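Side-chain contact in chitinase (PDB 5GZT), which probably hydrolyses the beta-1,4 linkages between N-acetylglucosamine units in chitin and chitodextrins at random internal positions: residues N313-T318 / A389-D394. Numbering follows the deposited sequence.
Sequences NGKVVT and ANSALD
S391 and V316 join a helix of the first family 18 TIM barrel to a short edge strand. Strand 315-318 pairs antiparallel with strand 303-312, which belongs to the barrel. Helix 382-398 lies over strand 315-318; the axes of 315-318 and of helix segment 389-394 approach to 6.5 Å at an angle of 32°.

One direct hydrogen bond links the segments. The backbone N of V316 donates to OG of S391 at 2.9 Å, with an N-H...O angle of 154°. OG stands anti to the backbone N of S391 (chi1 -162°), which carries it across to the strand. A water probably makes a second link. It donates to O of S391 at 3.0 Å. It also lies 2.5 Å from O of V316, short enough to make its exact placing doubtful. With S391 in mind, an alanine in its place would probably leave the N-H of V316 without its mate from the helix.

V316 also makes an apolar contact. CG2 of V316 lies against the helix backbone at A392, and its distance to CB of A392 is 4.0 Å. V316 also touches F388 and F395 of the same helix, and A392 packs on I404 of barrel strand 403-407. The valine therefore sits in a buried layer between edge strand and helix.

K315 adds contact at the exposed border. Its amine end leads away from the helix, but the base of the chain stays close: CB of K315 lies 3.3 Å from OG of S391.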
ATOM      1  N   ASN B 313     -14.429  -8.921 -25.443  1.00 45.35           N
ATOM      2  CA  ASN B 313     -13.834  -9.430 -26.703  1.00 51.52           C
ATOM      3  C   ASN B 313     -12.337  -9.578 -26.495  1.00 47.58           C
ATOM      4  O   ASN B 313     -11.553  -9.021 -27.264  1.00 46.87           O
ATOM      5  CB  ASN B 313     -14.073  -8.507 -27.926  1.00 56.07           C
ATOM      6  CG  ASN B 313     -15.550  -8.243 -28.224  1.00 58.61           C
ATOM      7  OD1 ASN B 313     -15.905  -7.133 -28.627  1.00 66.71           O
ATOM      8  ND2 ASN B 313     -16.403  -9.246 -28.049  1.00 60.10           N
ATOM      9  N   GLY B 314     -11.972 -10.221 -25.382  1.00 44.27           N
ATOM     10  CA  GLY B 314     -10.606 -10.625 -25.074  1.00 40.12           C
ATOM     11  C   GLY B 314      -9.625  -9.523 -24.910  1.00 38.66           C
ATOM     12  O   GLY B 314      -8.421  -9.784 -24.881  1.00 44.68           O
ATOM     13  N   LYS B 315     -10.129  -8.301 -24.781  1.00 38.06           N
ATOM     14  CA  LYS B 315      -9.334  -7.121 -24.517  1.00 42.96           C
ATOM     15  C   LYS B 315      -9.796  -6.367 -23.234  1.00 41.64           C
ATOM     16  O   LYS B 315     -10.920  -6.475 -22.751  1.00 36.78           O
ATOM     17  CB  LYS B 315      -9.423  -6.161 -25.689  1.00 47.53           C
ATOM     18  CG  LYS B 315      -8.985  -6.752 -27.026  1.00 56.72           C
ATOM     19  CD  LYS B 315      -9.850  -6.185 -28.143  1.00 57.67           C
ATOM     20  CE  LYS B 315      -9.395  -6.634 -29.520  1.00 64.22           C
ATOM     21  NZ  LYS B 315      -9.461  -5.462 -30.422  1.00 72.75           N
ATOM     22  N   VAL B 316      -8.897  -5.528 -22.779  1.00 41.25           N
ATOM     23  CA  VAL B 316      -9.044  -4.771 -21.577  1.00 43.77           C
ATOM     24  C   VAL B 316      -9.698  -3.414 -21.837  1.00 38.28           C
ATOM     25  O   VAL B 316      -9.105  -2.565 -22.504  1.00 38.70           O
ATOM     26  CB  VAL B 316      -7.674  -4.534 -20.888  1.00 40.59           C
ATOM     27  CG1 VAL B 316      -7.851  -3.706 -19.598  1.00 41.40           C
ATOM     28  CG2 VAL B 316      -6.969  -5.864 -20.604  1.00 41.68           C
ATOM     29  N   VAL B 317     -10.830  -3.190 -21.159  1.00 37.79           N
ATOM     30  CA  VAL B 317     -11.701  -2.020 -21.327  1.00 36.94           C
ATOM     31  C   VAL B 317     -12.083  -1.400 -19.997  1.00 37.30           C
ATOM     32  O   VAL B 317     -12.009  -2.060 -18.968  1.00 34.63           O
ATOM     33  CB  VAL B 317     -13.006  -2.436 -21.999  1.00 40.64           C
ATOM     34  CG1 VAL B 317     -12.763  -2.855 -23.477  1.00 41.90           C
ATOM     35  CG2 VAL B 317     -13.705  -3.565 -21.242  1.00 35.77           C
ATOM     36  N   THR B 318     -12.504  -0.159 -19.999  1.00 34.08           N
ATOM     37  CA  THR B 318     -13.042   0.408 -18.786  1.00 36.01           C
ATOM     38  C   THR B 318     -14.323  -0.365 -18.350  1.00 36.89           C
ATOM     39  O   THR B 318     -14.964  -1.087 -19.154  1.00 31.76           O
ATOM     40  CB  THR B 318     -13.333   1.906 -18.935  1.00 37.08           C
ATOM     41  OG1 THR B 318     -14.205   2.097 -20.028  1.00 42.16           O
ATOM     42  CG2 THR B 318     -12.125   2.694 -19.143  1.00 36.10           C
ATOM     43  N   ALA B 389      -2.721  -9.380 -23.427  1.00 40.12           N
ATOM     44  CA  ALA B 389      -1.508  -8.701 -22.923  1.00 35.28           C
ATOM     45  C   ALA B 389      -1.215  -7.393 -23.577  1.00 38.45           C
ATOM     46  O   ALA B 389      -0.838  -6.393 -22.913  1.00 35.73           O
ATOM     47  CB  ALA B 389      -0.320  -9.614 -23.025  1.00 43.41           C
ATOM     48  N   ASN B 390      -1.400  -7.367 -24.900  1.00 47.56           N
ATOM     49  CA  ASN B 390      -1.183  -6.126 -25.662  1.00 44.63           C
ATOM     50  C   ASN B 390      -2.218  -5.098 -25.247  1.00 36.70           C
ATOM     51  O   ASN B 390      -1.889  -3.935 -24.944  1.00 38.13           O
ATOM     52  CB  ASN B 390      -1.214  -6.406 -27.194  1.00 52.58           C
ATOM     53  CG  ASN B 390       0.064  -7.086 -27.700  1.00 52.83           C
ATOM     54  OD1 ASN B 390       1.176  -6.720 -27.319  1.00 46.36           O
ATOM     55  ND2 ASN B 390      -0.099  -8.075 -28.576  1.00 57.39           N
ATOM     56  N   SER B 391      -3.469  -5.536 -25.180  1.00 38.85           N
ATOM     57  CA  SER B 391      -4.552  -4.685 -24.632  1.00 45.48           C
ATOM     58  C   SER B 391      -4.270  -4.103 -23.225  1.00 41.80           C
ATOM     59  O   SER B 391      -4.458  -2.866 -22.944  1.00 40.11           O
ATOM     60  CB  SER B 391      -5.867  -5.448 -24.602  1.00 48.83           C
ATOM     61  OG  SER B 391      -6.868  -4.462 -24.484  1.00 59.08           O
ATOM     62  N   ALA B 392      -3.755  -4.970 -22.359  1.00 46.88           N
ATOM     63  CA  ALA B 392      -3.430  -4.530 -20.972  1.00 39.33           C
ATOM     64  C   ALA B 392      -2.413  -3.479 -20.967  1.00 40.26           C
ATOM     65  O   ALA B 392      -2.567  -2.435 -20.277  1.00 42.70           O
ATOM     66  CB  ALA B 392      -2.990  -5.682 -20.136  1.00 39.82           C
ATOM     67  N   LEU B 393      -1.367  -3.679 -21.791  1.00 42.10           N
ATOM     68  CA  LEU B 393      -0.341  -2.644 -21.897  1.00 38.98           C
ATOM     69  C   LEU B 393      -0.883  -1.340 -22.469  1.00 37.47           C
ATOM     70  O   LEU B 393      -0.540  -0.220 -22.014  1.00 35.68           O
ATOM     71  CB  LEU B 393       0.943  -3.148 -22.620  1.00 47.83           C
ATOM     72  CG  LEU B 393       1.994  -3.779 -21.666  1.00 44.66           C
ATOM     73  CD1 LEU B 393       1.619  -5.218 -21.268  1.00 44.81           C
ATOM     74  CD2 LEU B 393       3.406  -3.714 -22.246  1.00 48.66           C
ATOM     75  N   ASP B 394      -1.778  -1.438 -23.441  1.00 43.02           N
ATOM     76  CA  ASP B 394      -2.441  -0.205 -23.972  1.00 43.22           C
ATOM     77  C   ASP B 394      -3.154   0.609 -22.889  1.00 41.15           C
ATOM     78  O   ASP B 394      -3.025   1.883 -22.839  1.00 39.13           O
ATOM     79  CB  ASP B 394      -3.453  -0.559 -25.085  1.00 46.71           C
ATOM     80  CG  ASP B 394      -2.760  -1.046 -26.384  1.00 51.11           C
ATOM     81  OD1 ASP B 394      -1.640  -0.564 -26.647  1.00 43.84           O
ATOM     82  OD2 ASP B 394      -3.296  -1.946 -27.077  1.00 55.17           O
TER
HETATM   83  O   HOH W   1      -7.049  -1.491 -23.445  1.00 35.95           O